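Local coordinates for protein uracil-DNA glycosylase (Nitratifractor salsuginis, PDB 5X3G) that belongs to the uracil-DNA glycosylase family and folds as a single-chain alpha/beta protein built around a parallel beta sheet flanked by helices, at residues R72-G77 against L165-A170; P202-F207 against R221-V226; M122-R127 against D250-R255. All coordinates share one frame; numbering follows the deposited sequence.

Contact 1 (R72-G77 against L165-A170)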
ATOM      1  N   ARG A  72       8.346   9.262   3.098  1.00 26.49           N
ATOM      2  CA  ARG A  72       8.999   8.990   4.372  1.00 23.71           C
ATOM      3  C   ARG A  72       8.989   7.513   4.730  1.00 24.60           C
ATOM      4  O   ARG A  72       9.872   7.057   5.465  1.00 23.40           O
ATOM      5  CB  ARG A  72       8.320   9.781   5.494  1.00 28.35           C
ATOM      6  CG  ARG A  72       8.091  11.245   5.161  1.00 29.73           C
ATOM      7  CD  ARG A  72       7.301  11.939   6.256  1.00 37.11           C
ATOM      8  NE  ARG A  72       7.746  11.554   7.593  1.00 44.97           N
ATOM      9  CZ  ARG A  72       6.985  11.624   8.681  1.00 47.80           C
ATOM     10  NH1 ARG A  72       5.737  12.064   8.591  1.00 42.81           N
ATOM     11  NH2 ARG A  72       7.470  11.256   9.858  1.00 44.68           N
ATOM     12  N   TYR A  73       8.011   6.765   4.227  1.00 22.30           N
ATOM     13  CA  TYR A  73       7.882   5.342   4.484  1.00 22.12           C
ATOM     14  C   TYR A  73       7.482   4.641   3.195  1.00 24.86           C
ATOM     15  O   TYR A  73       6.848   5.234   2.318  1.00 29.17           O
ATOM     16  CB  TYR A  73       6.828   5.038   5.557  1.00 21.20           C
ATOM     17  CG  TYR A  73       7.102   5.626   6.922  1.00 30.27           C
ATOM     18  CD1 TYR A  73       7.853   4.933   7.865  1.00 23.11           C
ATOM     19  CD2 TYR A  73       6.594   6.867   7.276  1.00 25.04           C
ATOM     20  CE1 TYR A  73       8.097   5.466   9.117  1.00 29.43           C
ATOM     21  CE2 TYR A  73       6.831   7.408   8.524  1.00 28.16           C
ATOM     22  CZ  TYR A  73       7.581   6.707   9.440  1.00 31.48           C
ATOM     23  OH  TYR A  73       7.817   7.246  10.683  1.00 43.73           O
ATOM     24  N   ILE A  74       7.847   3.367   3.092  1.00 18.63           N
ATOM     25  CA  ILE A  74       7.379   2.495   2.021  1.00 27.61           C
ATOM     26  C   ILE A  74       6.758   1.277   2.686  1.00 25.58           C
ATOM     27  O   ILE A  74       7.478   0.403   3.184  1.00 23.55           O
ATOM     28  CB  ILE A  74       8.500   2.081   1.058  1.00 25.52           C
ATOM     29  CG1 ILE A  74       9.211   3.314   0.498  1.00 30.72           C
ATOM     30  CG2 ILE A  74       7.941   1.222  -0.070  1.00 22.52           C
ATOM     31  CD1 ILE A  74      10.225   2.985  -0.574  1.00 28.24           C
ATOM     32  N   LEU A  75       5.431   1.220   2.705  1.00 26.32           N
ATOM     33  CA  LEU A  75       4.694   0.116   3.301  1.00 25.16           C
ATOM     34  C   LEU A  75       4.400  -0.916   2.221  1.00 23.65           C
ATOM     35  O   LEU A  75       3.754  -0.597   1.217  1.00 22.11           O
ATOM     36  CB  LEU A  75       3.403   0.628   3.943  1.00 19.73           C
ATOM     37  CG  LEU A  75       2.615  -0.296   4.877  1.00 21.50           C
ATOM     38  CD1 LEU A  75       1.738   0.559   5.762  1.00 23.91           C
ATOM     39  CD2 LEU A  75       1.757  -1.290   4.108  1.00 20.33           C
ATOM     40  N   PHE A  76       4.851  -2.148   2.434  1.00 21.57           N
ATOM     41  CA  PHE A  76       4.795  -3.164   1.394  1.00 21.67           C
ATOM     42  C   PHE A  76       3.543  -4.028   1.485  1.00 22.99           C
ATOM     43  O   PHE A  76       3.017  -4.299   2.566  1.00 23.52           O
ATOM     44  CB  PHE A  76       6.027  -4.068   1.448  1.00 23.11           C
ATOM     45  CG  PHE A  76       7.256  -3.466   0.824  1.00 27.50           C
ATOM     46  CD1 PHE A  76       7.476  -3.565  -0.540  1.00 29.13           C
ATOM     47  CD2 PHE A  76       8.201  -2.819   1.603  1.00 30.88           C
ATOM     48  CE1 PHE A  76       8.611  -3.021  -1.119  1.00 34.95           C
ATOM     49  CE2 PHE A  76       9.339  -2.271   1.031  1.00 37.91           C
ATOM     50  CZ  PHE A  76       9.542  -2.373  -0.334  1.00 24.58           C
ATOM     51  N   GLY A  77       3.067  -4.444   0.307  1.00 19.41           N
ATOM     52  CA  GLY A  77       2.190  -5.585   0.189  1.00 23.99           C
ATOM     53  C   GLY A  77       2.763  -6.554  -0.831  1.00 26.46           C
ATOM     54  O   GLY A  77       3.788  -6.286  -1.459  1.00 25.87           O
ATOM     55  N   LEU A 165       4.408   5.515   0.935  1.00 23.47           N
ATOM     56  CA  LEU A 165       4.236   4.918  -0.382  1.00 22.97           C
ATOM     57  C   LEU A 165       3.720   3.496  -0.200  1.00 28.73           C
ATOM     58  O   LEU A 165       4.428   2.639   0.343  1.00 23.97           O
ATOM     59  CB  LEU A 165       5.557   4.916  -1.155  1.00 26.86           C
ATOM     60  CG  LEU A 165       5.543   4.337  -2.574  1.00 24.76           C
ATOM     61  CD1 LEU A 165       4.736   5.211  -3.517  1.00 21.76           C
ATOM     62  CD2 LEU A 165       6.963   4.159  -3.081  1.00 31.87           C
ATOM     63  N   LEU A 166       2.483   3.257  -0.634  1.00 21.93           N
ATOM     64  CA  LEU A 166       1.828   1.959  -0.469  1.00 23.75           C
ATOM     65  C   LEU A 166       2.194   1.084  -1.661  1.00 23.18           C
ATOM     66  O   LEU A 166       1.504   1.063  -2.681  1.00 19.39           O
ATOM     67  CB  LEU A 166       0.324   2.149  -0.334  1.00 18.36           C
ATOM     68  CG  LEU A 166      -0.100   2.986   0.873  1.00 19.29           C
ATOM     69  CD1 LEU A 166      -1.530   3.491   0.709  1.00 21.62           C
ATOM     70  CD2 LEU A 166       0.040   2.178   2.155  1.00 21.59           C
ATOM     71  N   LEU A 167       3.281   0.328  -1.518  1.00 24.66           N
ATOM     72  CA  LEU A 167       3.936  -0.332  -2.642  1.00 18.34           C
ATOM     73  C   LEU A 167       3.763  -1.844  -2.552  1.00 22.63           C
ATOM     74  O   LEU A 167       4.229  -2.470  -1.596  1.00 19.09           O
ATOM     75  CB  LEU A 167       5.420   0.036  -2.674  1.00 23.68           C
ATOM     76  CG  LEU A 167       6.266  -0.594  -3.780  1.00 25.50           C
ATOM     77  CD1 LEU A 167       5.722  -0.220  -5.150  1.00 18.53           C
ATOM     78  CD2 LEU A 167       7.720  -0.174  -3.631  1.00 23.33           C
ATOM     79  N   ASN A 168       3.103  -2.424  -3.552  1.00 26.15           N
ATOM     80  CA  ASN A 168       3.012  -3.872  -3.698  1.00 23.87           C
ATOM     81  C   ASN A 168       4.255  -4.409  -4.404  1.00 23.74           C
ATOM     82  O   ASN A 168       4.858  -3.727  -5.237  1.00 25.25           O
ATOM     83  CB  ASN A 168       1.759  -4.266  -4.485  1.00 26.54           C
ATOM     84  CG  ASN A 168       0.522  -4.370  -3.609  1.00 22.74           C
ATOM     85  OD1 ASN A 168       0.596  -4.794  -2.459  1.00 23.46           O
ATOM     86  ND2 ASN A 168      -0.620  -3.972  -4.150  1.00 20.69           N
HETATM   87  N   MSE A 169       4.633  -5.639  -4.061  1.00 26.31           N
HETATM   88  CA  MSE A 169       5.826  -6.271  -4.636  1.00 27.56           C
HETATM   89  C   MSE A 169       5.671  -6.485  -6.138  1.00 26.41           C
HETATM   90  O   MSE A 169       6.626  -6.317  -6.899  1.00 26.93           O
HETATM   91  CB  MSE A 169       6.126  -7.601  -3.942  1.00 34.22           C
HETATM   92  CG  MSE A 169       6.561  -7.454  -2.498  1.00 39.00           C
HETATM   93 SE   MSE A 169       8.279  -6.549  -2.354  1.00 53.78          SE
HETATM   94  CE  MSE A 169       9.296  -7.989  -1.520  1.00 59.99           C
ATOM     95  N   ALA A 170       4.468  -6.868  -6.556  1.00 19.81           N
ATOM     96  CA  ALA A 170       4.063  -6.851  -7.953  1.00 26.37           C
ATOM     97  C   ALA A 170       2.862  -5.926  -8.091  1.00 26.10           C
ATOM     98  O   ALA A 170       1.981  -5.912  -7.228  1.00 28.37           O
ATOM     99  CB  ALA A 170       3.716  -8.255  -8.461  1.00 26.28           C
TER

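Contact 2 (P202-F207 against R221-V226)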
ATOM      1  N   PRO A 202      13.925   6.563   2.940  1.00 36.01           N
ATOM      2  CA  PRO A 202      12.657   6.273   3.614  1.00 24.19           C
ATOM      3  C   PRO A 202      12.736   4.943   4.346  1.00 24.88           C
ATOM      4  O   PRO A 202      13.534   4.064   4.016  1.00 28.79           O
ATOM      5  CB  PRO A 202      11.646   6.221   2.467  1.00 26.87           C
ATOM      6  CG  PRO A 202      12.441   5.745   1.316  1.00 25.72           C
ATOM      7  CD  PRO A 202      13.821   6.335   1.486  1.00 36.35           C
ATOM      8  N   THR A 203      11.889   4.802   5.360  1.00 26.19           N
ATOM      9  CA  THR A 203      11.887   3.609   6.195  1.00 27.29           C
ATOM     10  C   THR A 203      10.914   2.574   5.639  1.00 21.76           C
ATOM     11  O   THR A 203       9.756   2.889   5.353  1.00 21.92           O
ATOM     12  CB  THR A 203      11.517   3.968   7.634  1.00 26.68           C
ATOM     13  OG1 THR A 203      12.562   4.763   8.207  1.00 27.51           O
ATOM     14  CG2 THR A 203      11.335   2.714   8.465  1.00 30.34           C
ATOM     15  N   LEU A 204      11.391   1.341   5.486  1.00 28.45           N
ATOM     16  CA  LEU A 204      10.545   0.255   5.014  1.00 28.80           C
ATOM     17  C   LEU A 204       9.695  -0.278   6.162  1.00 30.78           C
ATOM     18  O   LEU A 204      10.223  -0.649   7.213  1.00 26.77           O
ATOM     19  CB  LEU A 204      11.394  -0.873   4.426  1.00 27.79           C
ATOM     20  CG  LEU A 204      12.457  -0.521   3.384  1.00 30.97           C
ATOM     21  CD1 LEU A 204      13.125  -1.793   2.865  1.00 24.76           C
ATOM     22  CD2 LEU A 204      11.870   0.299   2.240  1.00 22.96           C
ATOM     23  N   ILE A 205       8.381  -0.314   5.961  1.00 24.93           N
ATOM     24  CA  ILE A 205       7.457  -0.915   6.917  1.00 25.57           C
ATOM     25  C   ILE A 205       7.126  -2.314   6.418  1.00 28.85           C
ATOM     26  O   ILE A 205       6.517  -2.475   5.353  1.00 20.49           O
ATOM     27  CB  ILE A 205       6.189  -0.068   7.090  1.00 20.94           C
ATOM     28  CG1 ILE A 205       6.550   1.326   7.599  1.00 18.90           C
ATOM     29  CG2 ILE A 205       5.209  -0.765   8.030  1.00 17.69           C
ATOM     30  CD1 ILE A 205       5.406   2.306   7.512  1.00 20.74           C
ATOM     31  N   LEU A 206       7.525  -3.323   7.184  1.00 21.88           N
ATOM     32  CA  LEU A 206       7.510  -4.709   6.725  1.00 22.48           C
ATOM     33  C   LEU A 206       6.550  -5.514   7.594  1.00 29.30           C
ATOM     34  O   LEU A 206       6.887  -5.896   8.718  1.00 28.66           O
ATOM     35  CB  LEU A 206       8.921  -5.285   6.753  1.00 31.29           C
ATOM     36  CG  LEU A 206       9.949  -4.440   5.993  1.00 29.31           C
ATOM     37  CD1 LEU A 206      11.369  -4.858   6.346  1.00 37.56           C
ATOM     38  CD2 LEU A 206       9.713  -4.527   4.486  1.00 32.49           C
ATOM     39  N   PHE A 207       5.357  -5.777   7.065  1.00 26.92           N
ATOM     40  CA  PHE A 207       4.345  -6.560   7.767  1.00 22.29           C
ATOM     41  C   PHE A 207       4.652  -8.044   7.613  1.00 32.20           C
ATOM     42  O   PHE A 207       4.596  -8.583   6.502  1.00 24.46           O
ATOM     43  CB  PHE A 207       2.953  -6.247   7.227  1.00 23.65           C
ATOM     44  CG  PHE A 207       2.358  -4.979   7.764  1.00 27.47           C
ATOM     45  CD1 PHE A 207       2.705  -4.509   9.019  1.00 25.72           C
ATOM     46  CD2 PHE A 207       1.443  -4.259   7.013  1.00 26.38           C
ATOM     47  CE1 PHE A 207       2.153  -3.343   9.513  1.00 32.76           C
ATOM     48  CE2 PHE A 207       0.887  -3.093   7.502  1.00 24.57           C
ATOM     49  CZ  PHE A 207       1.242  -2.633   8.753  1.00 27.56           C
ATOM     50  N   ARG A 221      18.796  -3.235   1.974  1.00 43.01           N
ATOM     51  CA  ARG A 221      19.727  -3.093   3.089  1.00 35.00           C
ATOM     52  C   ARG A 221      20.250  -1.671   3.238  1.00 40.27           C
ATOM     53  O   ARG A 221      20.818  -1.342   4.284  1.00 31.15           O
ATOM     54  CB  ARG A 221      20.903  -4.057   2.924  1.00 48.01           C
ATOM     55  CG  ARG A 221      20.640  -5.458   3.447  1.00 47.66           C
ATOM     56  CD  ARG A 221      21.936  -6.246   3.570  1.00 41.59           C
ATOM     57  NE  ARG A 221      22.377  -6.769   2.283  1.00 46.14           N
ATOM     58  CZ  ARG A 221      21.815  -7.803   1.662  1.00 48.88           C
ATOM     59  NH1 ARG A 221      20.789  -8.437   2.214  1.00 47.94           N
ATOM     60  NH2 ARG A 221      22.283  -8.207   0.489  1.00 45.77           N
ATOM     61  N   GLY A 222      20.085  -0.829   2.224  1.00 33.10           N
ATOM     62  CA  GLY A 222      20.490   0.556   2.312  1.00 31.40           C
ATOM     63  C   GLY A 222      19.462   1.478   2.925  1.00 46.00           C
ATOM     64  O   GLY A 222      19.661   2.698   2.924  1.00 48.88           O
ATOM     65  N   LEU A 223      18.372   0.936   3.460  1.00 46.02           N
ATOM     66  CA  LEU A 223      17.264   1.712   3.987  1.00 36.56           C
ATOM     67  C   LEU A 223      16.891   1.211   5.375  1.00 30.80           C
ATOM     68  O   LEU A 223      16.998   0.013   5.653  1.00 36.50           O
ATOM     69  CB  LEU A 223      16.045   1.614   3.058  1.00 36.56           C
ATOM     70  CG  LEU A 223      16.293   2.050   1.615  1.00 25.82           C
ATOM     71  CD1 LEU A 223      15.161   1.592   0.710  1.00 29.03           C
ATOM     72  CD2 LEU A 223      16.472   3.558   1.537  1.00 32.43           C
ATOM     73  N   PRO A 224      16.459   2.104   6.265  1.00 31.91           N
ATOM     74  CA  PRO A 224      16.011   1.657   7.589  1.00 34.20           C
ATOM     75  C   PRO A 224      14.781   0.773   7.467  1.00 28.61           C
ATOM     76  O   PRO A 224      14.000   0.884   6.519  1.00 27.02           O
ATOM     77  CB  PRO A 224      15.692   2.967   8.322  1.00 27.75           C
ATOM     78  CG  PRO A 224      16.381   4.038   7.534  1.00 29.00           C
ATOM     79  CD  PRO A 224      16.369   3.566   6.117  1.00 32.59           C
ATOM     80  N   GLN A 225      14.616  -0.121   8.438  1.00 34.35           N
ATOM     81  CA  GLN A 225      13.538  -1.098   8.391  1.00 32.36           C
ATOM     82  C   GLN A 225      12.841  -1.196   9.740  1.00 37.28           C
ATOM     83  O   GLN A 225      13.483  -1.121  10.794  1.00 34.41           O
ATOM     84  CB  GLN A 225      14.060  -2.480   7.967  1.00 24.26           C
ATOM     85  CG  GLN A 225      14.729  -2.507   6.598  1.00 23.13           C
ATOM     86  CD  GLN A 225      15.216  -3.890   6.210  1.00 32.02           C
ATOM     87  OE1 GLN A 225      14.857  -4.886   6.840  1.00 32.35           O
ATOM     88  NE2 GLN A 225      16.043  -3.959   5.174  1.00 23.08           N
ATOM     89  N   VAL A 226      11.521  -1.351   9.694  1.00 25.31           N
ATOM     90  CA  VAL A 226      10.687  -1.610  10.863  1.00 25.59           C
ATOM     91  C   VAL A 226       9.836  -2.829  10.530  1.00 34.88           C
ATOM     92  O   VAL A 226       9.008  -2.779   9.611  1.00 35.50           O
ATOM     93  CB  VAL A 226       9.804  -0.409  11.233  1.00 38.62           C
ATOM     94  CG1 VAL A 226       8.968  -0.719  12.468  1.00 27.14           C
ATOM     95  CG2 VAL A 226      10.658   0.823  11.462  1.00 30.65           C
TER

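Contact 3 (M122-R127 against D250-R255)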
HETATM    1  N   MSE A 122      -6.672  -1.033  15.710  1.00 29.35           N
HETATM    2  CA  MSE A 122      -5.351  -0.675  16.236  1.00 23.78           C
HETATM    3  C   MSE A 122      -5.192   0.841  16.277  1.00 26.52           C
HETATM    4  O   MSE A 122      -4.737   1.391  17.277  1.00 27.40           O
HETATM    5  CB  MSE A 122      -4.233  -1.315  15.385  1.00 25.45           C
HETATM    6  CG  MSE A 122      -2.782  -1.010  15.829  1.00 29.02           C
HETATM    7 SE   MSE A 122      -2.138   0.797  15.402  1.00 33.81          SE
HETATM    8  CE  MSE A 122      -2.155   0.691  13.456  1.00 24.36           C
ATOM      9  N   ALA A 123      -5.562   1.510  15.181  1.00 23.36           N
ATOM     10  CA  ALA A 123      -5.432   2.961  15.132  1.00 20.16           C
ATOM     11  C   ALA A 123      -6.372   3.635  16.124  1.00 26.26           C
ATOM     12  O   ALA A 123      -6.007   4.636  16.752  1.00 21.19           O
ATOM     13  CB  ALA A 123      -5.690   3.462  13.713  1.00 23.78           C
ATOM     14  N   LEU A 124      -7.586   3.096  16.284  1.00 20.94           N
ATOM     15  CA  LEU A 124      -8.501   3.631  17.286  1.00 30.90           C
ATOM     16  C   LEU A 124      -7.942   3.480  18.695  1.00 30.20           C
ATOM     17  O   LEU A 124      -8.185   4.336  19.552  1.00 30.92           O
ATOM     18  CB  LEU A 124      -9.860   2.944  17.179  1.00 27.59           C
ATOM     19  CG  LEU A 124     -10.720   3.310  15.970  1.00 21.70           C
ATOM     20  CD1 LEU A 124     -11.968   2.438  15.926  1.00 22.17           C
ATOM     21  CD2 LEU A 124     -11.080   4.801  16.000  1.00 21.24           C
ATOM     22  N   VAL A 125      -7.199   2.403  18.961  1.00 28.30           N
ATOM     23  CA  VAL A 125      -6.579   2.249  20.274  1.00 31.23           C
ATOM     24  C   VAL A 125      -5.422   3.228  20.437  1.00 30.84           C
ATOM     25  O   VAL A 125      -5.318   3.930  21.450  1.00 27.80           O
ATOM     26  CB  VAL A 125      -6.116   0.797  20.486  1.00 25.70           C
ATOM     27  CG1 VAL A 125      -5.295   0.681  21.768  1.00 33.00           C
ATOM     28  CG2 VAL A 125      -7.310  -0.142  20.520  1.00 34.17           C
ATOM     29  N   ALA A 126      -4.536   3.288  19.438  1.00 26.89           N
ATOM     30  CA  ALA A 126      -3.308   4.066  19.565  1.00 22.65           C
ATOM     31  C   ALA A 126      -3.587   5.554  19.709  1.00 25.22           C
ATOM     32  O   ALA A 126      -2.778   6.283  20.294  1.00 30.67           O
ATOM     33  CB  ALA A 126      -2.405   3.813  18.358  1.00 25.37           C
ATOM     34  N   ARG A 127      -4.710   6.025  19.183  1.00 27.04           N
ATOM     35  CA  ARG A 127      -5.053   7.437  19.254  1.00 27.87           C
ATOM     36  C   ARG A 127      -5.838   7.791  20.511  1.00 35.54           C
ATOM     37  O   ARG A 127      -6.206   8.956  20.686  1.00 31.34           O
ATOM     38  CB  ARG A 127      -5.841   7.849  18.006  1.00 24.54           C
ATOM     39  CG  ARG A 127      -7.311   7.476  18.032  1.00 33.23           C
ATOM     40  CD  ARG A 127      -8.002   7.937  16.759  1.00 25.80           C
ATOM     41  NE  ARG A 127      -7.755   9.351  16.482  1.00 32.97           N
ATOM     42  CZ  ARG A 127      -8.456  10.352  17.003  1.00 35.52           C
ATOM     43  NH1 ARG A 127      -9.457  10.104  17.835  1.00 31.59           N
ATOM     44  NH2 ARG A 127      -8.153  11.602  16.685  1.00 33.68           N
ATOM     45  N   ASP A 250      -1.772   9.418  13.112  1.00 26.22           N
ATOM     46  CA  ASP A 250      -3.200   9.599  13.377  1.00 21.75           C
ATOM     47  C   ASP A 250      -4.010   9.460  12.090  1.00 30.54           C
ATOM     48  O   ASP A 250      -4.697  10.379  11.642  1.00 25.71           O
ATOM     49  CB  ASP A 250      -3.478  10.940  14.057  1.00 26.66           C
ATOM     50  CG  ASP A 250      -4.790  10.940  14.827  1.00 36.96           C
ATOM     51  OD1 ASP A 250      -5.556   9.958  14.714  1.00 27.58           O
ATOM     52  OD2 ASP A 250      -5.060  11.926  15.544  1.00 35.18           O
ATOM     53  N   LEU A 251      -3.910   8.265  11.502  1.00 21.35           N
ATOM     54  CA  LEU A 251      -4.444   8.017  10.168  1.00 23.60           C
ATOM     55  C   LEU A 251      -5.962   8.115  10.101  1.00 25.48           C
ATOM     56  O   LEU A 251      -6.508   8.281   9.004  1.00 24.82           O
ATOM     57  CB  LEU A 251      -3.989   6.641   9.686  1.00 21.30           C
ATOM     58  CG  LEU A 251      -2.475   6.523   9.479  1.00 21.37           C
ATOM     59  CD1 LEU A 251      -2.042   5.068   9.427  1.00 23.65           C
ATOM     60  CD2 LEU A 251      -2.059   7.256   8.211  1.00 14.26           C
ATOM     61  N   LEU A 252      -6.657   8.021  11.232  1.00 21.81           N
ATOM     62  CA  LEU A 252      -8.111   8.091  11.240  1.00 24.63           C
ATOM     63  C   LEU A 252      -8.639   9.492  11.514  1.00 25.49           C
ATOM     64  O   LEU A 252      -9.855   9.687  11.512  1.00 23.68           O
ATOM     65  CB  LEU A 252      -8.683   7.107  12.266  1.00 23.54           C
ATOM     66  CG  LEU A 252      -8.371   5.629  12.017  1.00 24.56           C
ATOM     67  CD1 LEU A 252      -9.067   4.765  13.033  1.00 19.72           C
ATOM     68  CD2 LEU A 252      -8.764   5.209  10.610  1.00 18.81           C
ATOM     69  N   LEU A 253      -7.765  10.468  11.737  1.00 29.27           N
ATOM     70  CA  LEU A 253      -8.203  11.843  11.935  1.00 24.64           C
ATOM     71  C   LEU A 253      -8.555  12.472  10.593  1.00 32.02           C
ATOM     72  O   LEU A 253      -7.756  12.432   9.652  1.00 27.34           O
ATOM     73  CB  LEU A 253      -7.110  12.655  12.632  1.00 30.92           C
ATOM     74  CG  LEU A 253      -7.379  14.146  12.844  1.00 31.50           C
ATOM     75  CD1 LEU A 253      -8.404  14.366  13.946  1.00 31.31           C
ATOM     76  CD2 LEU A 253      -6.082  14.892  13.142  1.00 35.37           C
ATOM     77  N   LYS A 254      -9.753  13.045  10.505  1.00 24.24           N
ATOM     78  CA  LYS A 254     -10.187  13.705   9.283  1.00 31.38           C
ATOM     79  C   LYS A 254      -9.459  15.033   9.118  1.00 38.90           C
ATOM     80  O   LYS A 254      -9.503  15.889  10.008  1.00 44.00           O
ATOM     81  CB  LYS A 254     -11.698  13.929   9.306  1.00 24.06           C
ATOM     82  N   ARG A 255      -8.789  15.202   7.983  1.00 38.80           N
ATOM     83  CA  ARG A 255      -8.079  16.444   7.694  1.00 50.57           C
ATOM     84  C   ARG A 255      -8.959  17.413   6.911  1.00 48.28           C
ATOM     85  O   ARG A 255      -9.697  17.007   6.012  1.00 49.39           O
ATOM     86  CB  ARG A 255      -6.788  16.165   6.920  1.00 50.11           C
ATOM     87  CG  ARG A 255      -5.562  15.941   7.794  1.00 50.31           C
ATOM     88  CD  ARG A 255      -5.601  14.594   8.499  1.00 51.09           C
ATOM     89  NE  ARG A 255      -4.458  14.414   9.391  1.00 48.34           N
ATOM     90  CZ  ARG A 255      -4.100  13.252   9.928  1.00 62.45           C
ATOM     91  NH1 ARG A 255      -4.790  12.152   9.658  1.00 66.63           N
ATOM     92  NH2 ARG A 255      -3.047  13.188  10.731  1.00 63.68           N
TER

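Contact 1 (R72-G77 against L165-A170)
L165 N gives its hydrogen to Y73 O at 2.8 Å, and the bond is almost straight (172°). It starts a parallel ladder. L75 N then bonds L165 O, L167 N bonds L75 O, G77 N bonds L167 O and M169 N bonds G77 O. L167 O is shared, since F76 CA also approaches it at 3.1 Å in a CA-H...O contact. The two short strand segments run parallel with a crossing angle of -28°.

The side chains of I74, F76, L165 and L167 lie on one face. I74 CG2 sits 3.8 Å from L167 CB and also covers the rim of one face of the F76 ring. L167 lies alongside F76, with CD2 3.9 Å from F76 CE1. M169 is a selenomethionine. A bend at chi2 (-66°) places SE 3.6 Å from F76 CD1, an oblique Met-aromatic contact. On the other face, L75 CB meets L166 CD2 at 4.1 Å, and N168 OD1 turns in to 3.2 Å from G77 CA.

Strand 164-168 is an outer strand of the four-stranded sheet. Strand 73-77 has strand 203-207 as its other neighbour, and helix 179-196 packs on I74 and L167 through L194, I190 and L193.

Contact 2 (P202-F207 against R221-V226)
L204 and I205 pair in parallel with Q225 and V226 through three backbone bonds: L204 N to P224 O (2.8 Å), V226 N to L204 O and L206 N to V226 O. The two strands belong to a beta-alpha-beta unit, strand 203-207, helix 210-214 and strand 225-228, and the second is an outer strand of the parallel sheet.

Before the ladder starts, L223 fills the angle between P202 and L204. Its CD2 meets P202 CD at 3.8 Å. Its CD1 meets L204 CD2 at 3.9 Å, with the two leucines crossing at about a right angle.

On the face of L204 and Q225, those two side chains lie side by side. Q225 runs extended beyond CG. The L206 side chain crosses it obliquely, with CD1 3.5 Å from Q225 OE1. The polar partner of the amide is A220, just before the segment: Q225 NE2 bonds A220 O. F76 of strand 73-77 touches both L204 and L206.

I205 and V226 point to the other face, where L245 of helix 240-246 touches both. T203 splits its two branches between two partners. OG1 rests 3.6 Å from P224 CB. CG2, anti to the backbone N (OG1 chi1 -67°), meets V226 CG2 at 3.6 Å.

Contact 3 (M122-R127 against D250-R255)
R127 and D250 form the salt bridge of this contact. R127 NE bonds D250 OD1 at 2.9 Å and 178°, using the syn lone pair of OD1, which lies within 1° of the guanidinium plane. R127 NH2 adds a weak bond to D250 OD2 at 3.3 Å. The carboxylate and guanidinium planes are nearly coplanar, 30° apart. The remaining nitrogen, NH1, bonds S129 OG, so all three guanidinium nitrogens have a hydrogen-bond partner, the NH2 one weak. The L253 methyl CD1 packs obliquely on the guanidinium, 3.9 Å from R127 NH2.

Apolar packing centres on L252. Its CD1 reaches between A123 CB, at 3.7 Å, and L124 CD2, at 3.6 Å. L124 and L252 cross at about a right angle. L252 also touches I120 of helix 114-126, the helix of A123 and L124.

Hydrogen bonds inside 250-255 shape the loop that carries D250 and L252. D250 O accepts L253 N at 3.1 Å, closing a type I beta turn, and R255 NH1 at 2.7 Å from the opposite face of the carbonyl plane. N158 ND2 of helix 152-161 bonds L251 O.

The arrangement is a helix C-terminus docked on a beta turn. The end of helix 114-126 meets the loop after helix 240-246, near the end of the modelled chain, mainly through the R127-D250 salt bridge and the L252 side chain.

Contacts 1 and 2 are parts of one parallel sheet, with centres about 10 Å apart. Strands 73-77 and 203-207 join them: I74 N lies 3.0 Å from T203 O and I74 O 3.0 Å from I205 N, both probable hydrogen bonds. Y73 CD1 packs on I205 CD1 at 3.6 Å. Contact 3 stands apart, its centre about 20 Å from that of contact 1 and about 22 Å from that of contact 2; the nearest atoms are about 7 Å away in each case. Helix 240-246 bridges that gap, since its F246 touches both I205 of contact 2 and M122 of contact 3. Contact 2 is nested in the loop that contact 3 closes.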